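Local coordinates for lipoprotein (Bacteroides vulgatus, PDB 3U6G), which is of unknown function but has an immunoglobulin-like beta fold and belongs to a lipoprotein family named for PLAT/LH2- and C2-like calcium-binding domains, at residues L88-I93 with N102-E107. Residues are numbered along the deposited sequence; the frame is centred on the assembly and turned at random.
Sequences LHITVI and NRLEKE
His-89 ND1 donates to Glu-107 OE1 (2.8 Å), the acceptor lying in the ring plane, in a histidine-carboxylate bond across a non-hydrogen-bonded pair of the antiparallel hairpin 87-96/99-109 of this immunoglobulin-like fold. With CG anti to the backbone N (chi1 -163°), the ring leans over the neighbouring strand and sets one face on the Lys-106 carbonyl, while Glu-105 CG meets its edge, 3.5 Å from NE2. Four backbone hydrogen bonds join the strands: Ile-90 and Lys-106 exchange one pair, Val-92 and Leu-104 the other, the shortest being Leu-104 N to Val-92 O (2.8 Å). On the face of His-89 and Thr-91, Arg-103 NH1 forms a salt bridge to Glu-105 OE2 (2.9 Å), and NH2 reaches Glu-100 near the turn, so two carboxylates hold the guanidinium. Ile-93 runs alongside Arg-103 and lays CD1 over one face of that group, 3.6 Å from NH2. Replacing Ile-93 by an alanine removes the CG1-CD1 arm and would probably open a gap over this guanidinium face, leaving its tilt to the two carboxylates. On the opposite face, which also carries Lys-106, Val-92 and Leu-104 pack on Phe-119 of strand 115-122, and Val-92 also meets Ile-12 of strand 10-18. Between the hairpin strands themselves, Val-92 CG2 and Leu-104 CD2 lie 3.9 Å apart, their side chains pointing the same way.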
loop_
_atom_site.group_PDB
_atom_site.type_symbol
_atom_site.label_atom_id
_atom_site.label_comp_id
_atom_site.label_asym_id
_atom_site.label_seq_id
_atom_site.Cartn_x
_atom_site.Cartn_y
_atom_site.Cartn_z
ATOM N N LEU A 88 -12.704 14.952 11.160
ATOM C CA LEU A 88 -11.990 13.725 11.504
ATOM C C LEU A 88 -10.501 13.986 11.664
ATOM O O LEU A 88 -9.888 14.672 10.835
ATOM C CB LEU A 88 -12.175 12.659 10.425
ATOM C CG LEU A 88 -11.623 11.266 10.759
ATOM C CD1 LEU A 88 -12.501 10.580 11.773
ATOM C CD2 LEU A 88 -11.500 10.410 9.498
ATOM N N HIS A 89 -9.949 13.435 12.741
ATOM C CA HIS A 89 -8.508 13.402 12.792
ATOM C C HIS A 89 -7.987 11.982 12.721
ATOM O O HIS A 89 -8.530 11.038 13.264
ATOM C CB HIS A 89 -7.934 14.184 13.960
ATOM C CG HIS A 89 -6.477 14.489 13.811
ATOM N ND1 HIS A 89 -6.010 15.708 13.370
ATOM C CD2 HIS A 89 -5.378 13.730 14.047
ATOM C CE1 HIS A 89 -4.691 15.690 13.342
ATOM N NE2 HIS A 89 -4.283 14.497 13.737
ATOM N N ILE A 90 -6.942 11.854 11.906
ATOM C CA ILE A 90 -6.265 10.567 11.679
ATOM C C ILE A 90 -4.793 10.773 12.004
ATOM O O ILE A 90 -4.181 11.721 11.511
ATOM C CB ILE A 90 -6.375 10.075 10.205
ATOM C CG1 ILE A 90 -7.802 9.625 9.888
ATOM C CG2 ILE A 90 -5.392 8.927 9.928
ATOM C CD1 ILE A 90 -8.164 8.253 10.432
ATOM N N THR A 91 -4.248 9.900 12.853
ATOM C CA THR A 91 -2.811 9.831 13.091
ATOM C C THR A 91 -2.305 8.444 12.696
ATOM O O THR A 91 -2.885 7.433 13.088
ATOM C CB THR A 91 -2.469 10.065 14.558
ATOM O OG1 THR A 91 -2.960 11.344 14.973
ATOM C CG2 THR A 91 -0.956 10.000 14.780
ATOM N N VAL A 92 -1.251 8.406 11.892
ATOM C CA VAL A 92 -0.606 7.146 11.525
ATOM C C VAL A 92 0.876 7.261 11.861
ATOM O O VAL A 92 1.546 8.184 11.397
ATOM C CB VAL A 92 -0.774 6.824 10.033
ATOM C CG1 VAL A 92 -0.179 5.451 9.733
ATOM C CG2 VAL A 92 -2.244 6.875 9.627
ATOM N N ILE A 93 1.378 6.348 12.690
ATOM C CA ILE A 93 2.748 6.408 13.166
ATOM C C ILE A 93 3.452 5.141 12.715
ATOM O O ILE A 93 2.928 4.038 12.854
ATOM C CB ILE A 93 2.849 6.532 14.704
ATOM C CG1 ILE A 93 1.976 7.667 15.236
ATOM C CG2 ILE A 93 4.327 6.721 15.123
ATOM C CD1 ILE A 93 1.807 7.667 16.761
ATOM N N ASN A 102 8.423 7.741 11.155
ATOM C CA ASN A 102 7.585 8.691 10.411
ATOM C C ASN A 102 6.215 8.787 11.061
ATOM O O ASN A 102 5.803 7.909 11.819
ATOM C CB ASN A 102 7.406 8.253 8.955
ATOM C CG ASN A 102 8.633 8.484 8.132
ATOM O OD1 ASN A 102 9.164 9.606 8.072
ATOM N ND2 ASN A 102 9.123 7.421 7.500
ATOM N N ARG A 103 5.525 9.877 10.767
ATOM C CA ARG A 103 4.235 10.145 11.330
ATOM C C ARG A 103 3.457 10.973 10.333
ATOM O O ARG A 103 3.981 11.905 9.744
ATOM C CB ARG A 103 4.395 10.927 12.641
ATOM C CG ARG A 103 3.119 11.564 13.183
ATOM C CD ARG A 103 3.373 12.356 14.436
ATOM N NE ARG A 103 3.851 11.542 15.557
ATOM C CZ ARG A 103 3.175 11.305 16.679
ATOM N NH1 ARG A 103 1.960 11.792 16.865
ATOM N NH2 ARG A 103 3.723 10.559 17.632
ATOM N N LEU A 104 2.190 10.637 10.181
ATOM C CA LEU A 104 1.269 11.433 9.406
ATOM C C LEU A 104 0.178 11.903 10.355
ATOM O O LEU A 104 -0.354 11.122 11.150
ATOM C CB LEU A 104 0.719 10.588 8.262
ATOM C CG LEU A 104 -0.480 11.071 7.460
ATOM C CD1 LEU A 104 -0.240 10.834 5.977
ATOM C CD2 LEU A 104 -1.734 10.345 7.946
ATOM N N GLU A 105 -0.129 13.190 10.297
ATOM C CA GLU A 105 -1.256 13.733 11.024
ATOM C C GLU A 105 -2.149 14.428 10.014
ATOM O O GLU A 105 -1.699 15.260 9.239
ATOM C CB GLU A 105 -0.796 14.685 12.134
ATOM C CG GLU A 105 -0.792 14.020 13.522
ATOM C CD GLU A 105 0.301 14.512 14.419
ATOM O OE1 GLU A 105 0.966 15.521 14.098
ATOM O OE2 GLU A 105 0.492 13.874 15.460
ATOM N N LYS A 106 -3.421 14.047 10.025
ATOM C CA LYS A 106 -4.384 14.543 9.070
ATOM C C LYS A 106 -5.618 15.015 9.807
ATOM O O LYS A 106 -6.048 14.387 10.782
ATOM C CB LYS A 106 -4.784 13.425 8.112
ATOM C CG LYS A 106 -3.662 12.910 7.219
ATOM C CD LYS A 106 -3.358 13.897 6.119
ATOM C CE LYS A 106 -2.265 13.404 5.190
ATOM N NZ LYS A 106 -1.977 14.405 4.132
ATOM N N GLU A 107 -6.179 16.114 9.317
ATOM C CA GLU A 107 -7.446 16.629 9.791
ATOM C C GLU A 107 -8.353 16.848 8.586
ATOM O O GLU A 107 -7.959 17.509 7.624
ATOM C CB GLU A 107 -7.205 17.961 10.463
ATOM C CG GLU A 107 -8.466 18.651 10.955
ATOM C CD GLU A 107 -8.997 17.990 12.192
ATOM O OE1 GLU A 107 -8.162 17.406 12.920
ATOM O OE2 GLU A 107 -10.221 18.058 12.456
#